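PDB 4L48: cellulose binding protein from Clavibacter michiganensis subsp. michiganensis, which binds cellulose as the two-domain expansin part of a longer protein predicted to be an endoglucanase, and probably loosens plant cell walls. Local coordinates for residues R136-A141 with T168-D173; G5-Y10 with L77-E82. The protein carries 1 engineered substitution. All coordinates share one frame; numbering follows the deposited sequence.

Overall arrangement
The two contacts belong to the two domains of the expansin part and share no sheet. Contact 2 comes first along the chain and joins strand 3-10 to strand 76-80 in the six-stranded mixed sheet of the double-psi beta-barrel domain. Contact 1 follows entirely later, where strands 134-141 and 167-173 pair in the antiparallel sheet of the expansin C-terminal domain. Their centres are 34 Å apart, on opposite sides of the chain's centre, and their nearest atoms about 21 Å. Neither lines the bound cellohexaose directly: the sugar is held by residues of both domains, among them N22, W121, W122 and Y153, while the contacts help build the two folds that carry them.

Contact 1 (R136-A141 with T168-D173); sequences RVEIQA and TVKVTD
The carbonyl oxygen of K170 is gripped twice: it accepts the backbone N-H of E138 (N to O 2.9 Å) and hydrogen-bonds to water 1, 2.7 Å away. The same water meets E138 OE1 at 2.8 Å and also T172 OG1, so one solvent molecule stitches the polar face of this antiparallel pair across both strands. On that face E138 and K170 lie side by side and point the same way. The glutamate has CG beside its backbone N (chi1 -56°), and the extended remainder brings OE1 alongside the lysine chain, 3.6 Å from K170 CD. The lysine bends at chi3 (-56°), yet its NZ stays 4.0 Å from E138 OE1, a long salt bridge. Next along this face, R136 CB and T172 CB touch, and T172 OG1 lies over one face of the arginine's guanidinium group. Toward the strand end Q140 packs beside T168, its CB 3.5 Å from T168 O, which also accepts the Q140 N-H.

On the other face V137, I139, V169 and V171 meet through aliphatic branches. V137 presents CG1 to V169 CG1 at 3.9 Å and CG2 to V171 CG1, while I139 meets V169 through CG1.

In the expansin C-terminal domain, an immunoglobulin-like sandwich, this face is buried against L125 and V127 of strand 124-128. Strand 144-150 pairs with 136-141 on the edge away from 168-173, W145 making a cation-pi contact with K170, and strand 178-184 flanks 168-173, leaving both segments interior in their sheet.

Contact 2 (G5-Y10 with L77-E82); sequences GRATHY and LNLSEE. Engineered in segment 77-82: N78 (natural residue Asp).
Strands 5-10 and 77-80 run parallel in direction but twisted by 44°, with axes 4.4 Å apart at their closest, and R6 O, T8 N, T8 O and Y10 N bond in turn to L77 N, L77 O, L79 N and L79 O. T8 and N78, the latter an engineered residue in place of the natural Asp, lie on one face of the pair. T8 OG1 donates to N78 OD1 at 2.7 Å, from well out of the amide's carbonyl plane. The threonine torsion sets this up by placing OG1 between its backbone N and carbonyl carbon (chi1 47°), and the hydroxyl also hydrogen-bonds to H76 NE2, so two partners hold it. The other branch of the amide reaches the tyrosine: N78 ND2 is 3.3 Å from Y10 CD2. The amide lies nearly parallel to the Y10 ring, their planes 10° apart, stacked to one side of the ring plane and displaced toward and past its CG-CD2 edge. Y10 CE2 in turn brings the ring edge to N78 O at 3.1 Å, close to the ring plane. The Y10 side chain lies about 9 Å from a bound glucose.

On the opposite face, A7 CB packs on L79 CD1 (3.7 Å). Farther along, H9 ND1 is 3.0 Å from water 3, which donates to E81 OE2 and bridges strand to helix.

The pair forms part of the double-psi barrel sheet: strand 34-38 flanks 77-80, and strand 95-101 flanks 5-10. The S80 hydroxyl caps helix 81-87 at A83 N and also hydrogen-bonds to R32 O, while H9 stacks on F90 and meets F84 of that helix edge-to-face.

Contact 1 (R136-A141 with T168-D173)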
ATOM      1  N   ARG A 136       1.481  -3.101  12.548  1.00 20.00           N
ATOM      2  CA  ARG A 136       1.067  -2.305  13.695  1.00 19.29           C
ATOM      3  C   ARG A 136       1.227  -0.804  13.469  1.00 17.17           C
ATOM      4  O   ARG A 136       2.290  -0.333  13.067  1.00 15.78           O
ATOM      5  CB  ARG A 136       1.866  -2.735  14.928  1.00 21.94           C
ATOM      6  CG  ARG A 136       1.190  -2.447  16.256  1.00 22.42           C
ATOM      7  CD  ARG A 136       2.100  -2.837  17.410  1.00 25.59           C
ATOM      8  NE  ARG A 136       2.741  -4.129  17.179  1.00 28.89           N
ATOM      9  CZ  ARG A 136       3.720  -4.625  17.928  1.00 32.53           C
ATOM     10  NH1 ARG A 136       4.245  -5.809  17.640  1.00 35.77           N
ATOM     11  NH2 ARG A 136       4.178  -3.937  18.964  1.00 33.03           N
ATOM     12  N   VAL A 137       0.156  -0.062  13.732  1.00 15.79           N
ATOM     13  CA  VAL A 137       0.196   1.397  13.709  1.00 14.34           C
ATOM     14  C   VAL A 137      -0.461   1.939  14.974  1.00 13.78           C
ATOM     15  O   VAL A 137      -1.634   1.676  15.234  1.00 12.05           O
ATOM     16  CB  VAL A 137      -0.519   1.977  12.474  1.00 13.20           C
ATOM     17  CG1 VAL A 137      -0.548   3.496  12.548  1.00 12.45           C
ATOM     18  CG2 VAL A 137       0.164   1.516  11.193  1.00 11.59           C
ATOM     19  N   GLU A 138       0.300   2.693  15.760  1.00 14.18           N
ATOM     20  CA  GLU A 138      -0.178   3.168  17.053  1.00 14.71           C
ATOM     21  C   GLU A 138      -0.049   4.680  17.199  1.00 14.42           C
ATOM     22  O   GLU A 138       0.881   5.288  16.668  1.00 14.41           O
ATOM     23  CB  GLU A 138       0.594   2.481  18.181  1.00 16.99           C
ATOM     24  CG  GLU A 138       0.550   0.964  18.133  1.00 18.87           C
ATOM     25  CD  GLU A 138       1.631   0.327  18.983  1.00 21.87           C
ATOM     26  OE1 GLU A 138       2.781   0.228  18.505  1.00 22.69           O
ATOM     27  OE2 GLU A 138       1.333  -0.075  20.127  1.00 23.95           O
ATOM     28  N   ILE A 139      -0.987   5.278  17.925  1.00 12.42           N
ATOM     29  CA  ILE A 139      -0.925   6.697  18.254  1.00 12.54           C
ATOM     30  C   ILE A 139      -0.700   6.854  19.754  1.00 13.99           C
ATOM     31  O   ILE A 139      -1.414   6.255  20.559  1.00 14.68           O
ATOM     32  CB  ILE A 139      -2.218   7.431  17.854  1.00 11.95           C
ATOM     33  CG1 ILE A 139      -2.456   7.310  16.347  1.00 16.14           C
ATOM     34  CG2 ILE A 139      -2.158   8.894  18.270  1.00 12.71           C
ATOM     35  CD1 ILE A 139      -3.718   7.999  15.871  1.00 16.16           C
ATOM     36  N   GLN A 140       0.293   7.655  20.126  1.00 14.85           N
ATOM     37  CA  GLN A 140       0.638   7.832  21.531  1.00 19.90           C
ATOM     38  C   GLN A 140      -0.485   8.506  22.313  1.00 20.52           C
ATOM     39  O   GLN A 140      -0.884   9.630  22.008  1.00 20.56           O
ATOM     40  CB  GLN A 140       1.930   8.638  21.678  1.00 17.77           C
ATOM     41  CG  GLN A 140       2.455   8.695  23.106  1.00 19.97           C
ATOM     42  CD  GLN A 140       3.643   9.623  23.256  1.00 21.53           C
ATOM     43  OE1 GLN A 140       3.712  10.672  22.617  1.00 25.57           O
ATOM     44  NE2 GLN A 140       4.589   9.239  24.105  1.00 23.71           N
ATOM     45  N   ALA A 141      -0.994   7.804  23.320  1.00 21.43           N
ATOM     46  CA  ALA A 141      -2.014   8.349  24.204  1.00 22.60           C
ATOM     47  C   ALA A 141      -1.438   8.497  25.606  1.00 24.98           C
ATOM     48  O   ALA A 141      -1.456   7.554  26.398  1.00 26.59           O
ATOM     49  CB  ALA A 141      -3.237   7.449  24.223  1.00 22.56           C
ATOM     50  N   THR A 168       2.109  11.596  17.706  1.00 19.16           N
ATOM     51  CA  THR A 168       3.294  10.752  17.762  1.00 18.58           C
ATOM     52  C   THR A 168       2.900   9.333  17.373  1.00 17.20           C
ATOM     53  O   THR A 168       2.249   8.625  18.143  1.00 17.71           O
ATOM     54  CB  THR A 168       3.927  10.744  19.164  1.00 21.06           C
ATOM     55  OG1 THR A 168       4.327  12.074  19.518  1.00 23.00           O
ATOM     56  CG2 THR A 168       5.144   9.831  19.195  1.00 20.71           C
ATOM     57  N   VAL A 169       3.289   8.922  16.170  1.00 15.69           N
ATOM     58  CA  VAL A 169       2.855   7.641  15.629  1.00 14.93           C
ATOM     59  C   VAL A 169       3.999   6.640  15.498  1.00 14.52           C
ATOM     60  O   VAL A 169       5.046   6.946  14.929  1.00 13.77           O
ATOM     61  CB  VAL A 169       2.172   7.818  14.257  1.00 14.54           C
ATOM     62  CG1 VAL A 169       1.804   6.467  13.658  1.00 14.17           C
ATOM     63  CG2 VAL A 169       0.939   8.698  14.394  1.00 15.75           C
ATOM     64  N   LYS A 170       3.788   5.443  16.036  1.00 15.20           N
ATOM     65  CA  LYS A 170       4.747   4.358  15.888  1.00 15.18           C
ATOM     66  C   LYS A 170       4.224   3.342  14.882  1.00 14.29           C
ATOM     67  O   LYS A 170       3.129   2.803  15.043  1.00 15.32           O
ATOM     68  CB  LYS A 170       5.003   3.671  17.230  1.00 17.10           C
ATOM     69  CG  LYS A 170       6.158   2.682  17.200  1.00 17.87           C
ATOM     70  CD  LYS A 170       6.061   1.674  18.335  1.00 20.70           C
ATOM     71  CE  LYS A 170       5.984   2.359  19.689  1.00 23.44           C
ATOM     72  NZ  LYS A 170       5.795   1.376  20.791  1.00 26.62           N
ATOM     73  N   VAL A 171       5.010   3.086  13.841  1.00 12.97           N
ATOM     74  CA  VAL A 171       4.637   2.117  12.819  1.00 12.25           C
ATOM     75  C   VAL A 171       5.602   0.936  12.828  1.00 12.41           C
ATOM     76  O   VAL A 171       6.817   1.120  12.786  1.00 12.62           O
ATOM     77  CB  VAL A 171       4.625   2.754  11.415  1.00 11.58           C
ATOM     78  CG1 VAL A 171       4.215   1.730  10.369  1.00 11.29           C
ATOM     79  CG2 VAL A 171       3.693   3.954  11.385  1.00 11.92           C
ATOM     80  N   THR A 172       5.055  -0.274  12.890  1.00 12.84           N
ATOM     81  CA  THR A 172       5.869  -1.485  12.901  1.00 13.69           C
ATOM     82  C   THR A 172       5.556  -2.355  11.689  1.00 13.26           C
ATOM     83  O   THR A 172       4.402  -2.715  11.461  1.00 13.64           O
ATOM     84  CB  THR A 172       5.625  -2.313  14.178  1.00 15.55           C
ATOM     85  OG1 THR A 172       5.842  -1.494  15.334  1.00 16.48           O
ATOM     86  CG2 THR A 172       6.562  -3.512  14.223  1.00 16.49           C
ATOM     87  N   ASP A 173       6.583  -2.693  10.913  1.00 13.17           N
ATOM     88  CA  ASP A 173       6.384  -3.514   9.721  1.00 13.22           C
ATOM     89  C   ASP A 173       6.301  -5.006  10.047  1.00 14.34           C
ATOM     90  O   ASP A 173       6.315  -5.397  11.214  1.00 15.19           O
ATOM     91  CB  ASP A 173       7.458  -3.239   8.658  1.00 11.82           C
ATOM     92  CG  ASP A 173       8.870  -3.550   9.138  1.00 15.58           C
ATOM     93  OD1 ASP A 173       9.035  -4.194  10.196  1.00 16.27           O
ATOM     94  OD2 ASP A 173       9.827  -3.155   8.438  1.00 12.76           O
TER
HETATM   95  O   HOH W   1       3.503   0.211  15.769  1.00 12.83           O
HETATM   96  O   HOH W   2      -0.036  11.564  20.273  1.00 12.35           O

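Contact 2 (G5-Y10 with L77-E82)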
ATOM      1  N   GLY A   5       1.036 -18.294 -11.591  1.00 13.33           N
ATOM      2  CA  GLY A   5      -0.345 -18.032 -11.949  1.00 13.13           C
ATOM      3  C   GLY A   5      -0.543 -17.442 -13.331  1.00 13.27           C
ATOM      4  O   GLY A   5       0.183 -17.766 -14.272  1.00 12.92           O
ATOM      5  N   ARG A   6      -1.540 -16.572 -13.449  1.00 13.55           N
ATOM      6  CA  ARG A   6      -1.880 -15.950 -14.723  1.00 15.12           C
ATOM      7  C   ARG A   6      -2.253 -14.487 -14.520  1.00 16.48           C
ATOM      8  O   ARG A   6      -2.468 -14.043 -13.391  1.00 16.19           O
ATOM      9  CB  ARG A   6      -3.035 -16.698 -15.387  1.00 15.81           C
ATOM     10  CG  ARG A   6      -4.303 -16.726 -14.552  1.00 15.80           C
ATOM     11  CD  ARG A   6      -5.447 -17.374 -15.306  1.00 17.17           C
ATOM     12  NE  ARG A   6      -6.710 -17.242 -14.588  1.00 18.31           N
ATOM     13  CZ  ARG A   6      -7.904 -17.278 -15.169  1.00 20.20           C
ATOM     14  NH1 ARG A   6      -7.997 -17.435 -16.483  1.00 21.48           N
ATOM     15  NH2 ARG A   6      -9.004 -17.150 -14.439  1.00 21.33           N
ATOM     16  N   ALA A   7      -2.339 -13.737 -15.613  1.00 16.47           N
ATOM     17  CA  ALA A   7      -2.616 -12.310 -15.518  1.00 15.95           C
ATOM     18  C   ALA A   7      -3.581 -11.802 -16.585  1.00 15.33           C
ATOM     19  O   ALA A   7      -3.459 -12.136 -17.763  1.00 15.12           O
ATOM     20  CB  ALA A   7      -1.318 -11.517 -15.561  1.00 15.95           C
ATOM     21  N   THR A   8      -4.543 -10.996 -16.149  1.00 15.04           N
ATOM     22  CA  THR A   8      -5.408 -10.254 -17.054  1.00 15.03           C
ATOM     23  C   THR A   8      -5.076  -8.775 -16.909  1.00 15.01           C
ATOM     24  O   THR A   8      -4.173  -8.414 -16.153  1.00 15.54           O
ATOM     25  CB  THR A   8      -6.896 -10.488 -16.743  1.00 15.34           C
ATOM     26  OG1 THR A   8      -7.118 -10.352 -15.335  1.00 13.30           O
ATOM     27  CG2 THR A   8      -7.317 -11.882 -17.181  1.00 13.75           C
ATOM     28  N   HIS A   9      -5.793  -7.915 -17.625  1.00 14.66           N
ATOM     29  CA  HIS A   9      -5.508  -6.486 -17.563  1.00 14.45           C
ATOM     30  C   HIS A   9      -6.736  -5.614 -17.304  1.00 14.29           C
ATOM     31  O   HIS A   9      -7.853  -5.957 -17.692  1.00 14.72           O
ATOM     32  CB  HIS A   9      -4.765  -6.018 -18.821  1.00 14.64           C
ATOM     33  CG  HIS A   9      -5.459  -6.364 -20.102  1.00 15.28           C
ATOM     34  ND1 HIS A   9      -6.665  -5.808 -20.471  1.00 16.05           N
ATOM     35  CD2 HIS A   9      -5.109  -7.203 -21.105  1.00 15.81           C
ATOM     36  CE1 HIS A   9      -7.031  -6.292 -21.643  1.00 16.60           C
ATOM     37  NE2 HIS A   9      -6.105  -7.141 -22.051  1.00 16.46           N
ATOM     38  N   TYR A  10      -6.511  -4.488 -16.634  1.00 13.67           N
ATOM     39  CA  TYR A  10      -7.557  -3.510 -16.364  1.00 13.61           C
ATOM     40  C   TYR A  10      -6.905  -2.150 -16.125  1.00 13.08           C
ATOM     41  O   TYR A  10      -5.682  -2.030 -16.176  1.00 12.31           O
ATOM     42  CB  TYR A  10      -8.395  -3.931 -15.154  1.00 14.00           C
ATOM     43  CG  TYR A  10      -7.854  -3.456 -13.822  1.00 13.78           C
ATOM     44  CD1 TYR A  10      -8.536  -2.503 -13.076  1.00 13.91           C
ATOM     45  CD2 TYR A  10      -6.661  -3.953 -13.316  1.00 13.85           C
ATOM     46  CE1 TYR A  10      -8.048  -2.063 -11.862  1.00 13.81           C
ATOM     47  CE2 TYR A  10      -6.165  -3.517 -12.101  1.00 13.95           C
ATOM     48  CZ  TYR A  10      -6.862  -2.572 -11.379  1.00 13.78           C
ATOM     49  OH  TYR A  10      -6.371  -2.138 -10.172  1.00 13.74           O
ATOM     50  N   LEU A  77      -3.365 -12.309 -11.158  1.00 11.72           N
ATOM     51  CA  LEU A  77      -3.148 -10.881 -10.973  1.00 12.31           C
ATOM     52  C   LEU A  77      -3.903 -10.078 -12.023  1.00 12.98           C
ATOM     53  O   LEU A  77      -3.945 -10.453 -13.193  1.00 13.02           O
ATOM     54  CB  LEU A  77      -1.658 -10.549 -11.060  1.00 12.30           C
ATOM     55  CG  LEU A  77      -0.736 -11.125  -9.987  1.00 12.24           C
ATOM     56  CD1 LEU A  77       0.682 -10.617 -10.190  1.00 11.84           C
ATOM     57  CD2 LEU A  77      -1.241 -10.771  -8.599  1.00 12.41           C
ATOM     58  N   ASN A  78      -4.500  -8.970 -11.599  1.00 13.30           N
ATOM     59  CA  ASN A  78      -5.114  -8.042 -12.534  1.00 13.89           C
ATOM     60  C   ASN A  78      -4.169  -6.872 -12.772  1.00 13.57           C
ATOM     61  O   ASN A  78      -4.216  -5.869 -12.063  1.00 13.99           O
ATOM     62  CB  ASN A  78      -6.464  -7.554 -12.007  1.00 15.05           C
ATOM     63  CG  ASN A  78      -7.495  -7.391 -13.110  1.00 15.98           C
ATOM     64  OD1 ASN A  78      -7.335  -7.921 -14.209  1.00 16.34           O
ATOM     65  ND2 ASN A  78      -8.563  -6.659 -12.818  1.00 16.58           N
ATOM     66  N   LEU A  79      -3.296  -7.019 -13.764  1.00 13.05           N
ATOM     67  CA  LEU A  79      -2.273  -6.020 -14.047  1.00 12.70           C
ATOM     68  C   LEU A  79      -2.857  -4.777 -14.704  1.00 12.90           C
ATOM     69  O   LEU A  79      -3.915  -4.831 -15.330  1.00 12.57           O
ATOM     70  CB  LEU A  79      -1.195  -6.605 -14.963  1.00 12.50           C
ATOM     71  CG  LEU A  79      -0.330  -7.753 -14.444  1.00 12.07           C
ATOM     72  CD1 LEU A  79       0.501  -8.329 -15.578  1.00 11.73           C
ATOM     73  CD2 LEU A  79       0.570  -7.281 -13.315  1.00 12.01           C
ATOM     74  N   SER A  80      -2.158  -3.656 -14.557  1.00 13.10           N
ATOM     75  CA  SER A  80      -2.484  -2.463 -15.323  1.00 13.17           C
ATOM     76  C   SER A  80      -2.189  -2.763 -16.785  1.00 12.98           C
ATOM     77  O   SER A  80      -1.382  -3.643 -17.089  1.00 10.57           O
ATOM     78  CB  SER A  80      -1.655  -1.271 -14.847  1.00 11.42           C
ATOM     79  OG  SER A  80      -0.271  -1.499 -15.039  1.00 11.70           O
ATOM     80  N   GLU A  81      -2.845  -2.042 -17.688  1.00 13.59           N
ATOM     81  CA  GLU A  81      -2.670  -2.281 -19.117  1.00 13.69           C
ATOM     82  C   GLU A  81      -1.226  -2.058 -19.559  1.00 13.50           C
ATOM     83  O   GLU A  81      -0.722  -2.759 -20.437  1.00 13.32           O
ATOM     84  CB  GLU A  81      -3.622  -1.403 -19.933  1.00 14.44           C
ATOM     85  CG  GLU A  81      -5.093  -1.732 -19.727  1.00 14.68           C
ATOM     86  CD  GLU A  81      -6.005  -0.880 -20.588  1.00 15.54           C
ATOM     87  OE1 GLU A  81      -5.503   0.071 -21.224  1.00 16.03           O
ATOM     88  OE2 GLU A  81      -7.221  -1.163 -20.630  1.00 15.43           O
ATOM     89  N   GLU A  82      -0.566  -1.086 -18.938  1.00 17.48           N
ATOM     90  CA  GLU A  82       0.823  -0.777 -19.257  1.00 16.23           C
ATOM     91  C   GLU A  82       1.757  -1.896 -18.810  1.00 14.54           C
ATOM     92  O   GLU A  82       2.704  -2.246 -19.516  1.00 14.03           O
ATOM     93  CB  GLU A  82       1.243   0.550 -18.615  1.00 16.63           C
ATOM     94  CG  GLU A  82       0.524   1.777 -19.161  1.00 19.03           C
ATOM     95  CD  GLU A  82      -0.850   1.990 -18.544  1.00 20.66           C
ATOM     96  OE1 GLU A  82      -1.308   1.119 -17.776  1.00 17.55           O
ATOM     97  OE2 GLU A  82      -1.469   3.038 -18.827  1.00 20.48           O
TER
HETATM   98  O   HOH W   3      -8.066  -3.288 -19.635  1.00 27.00           O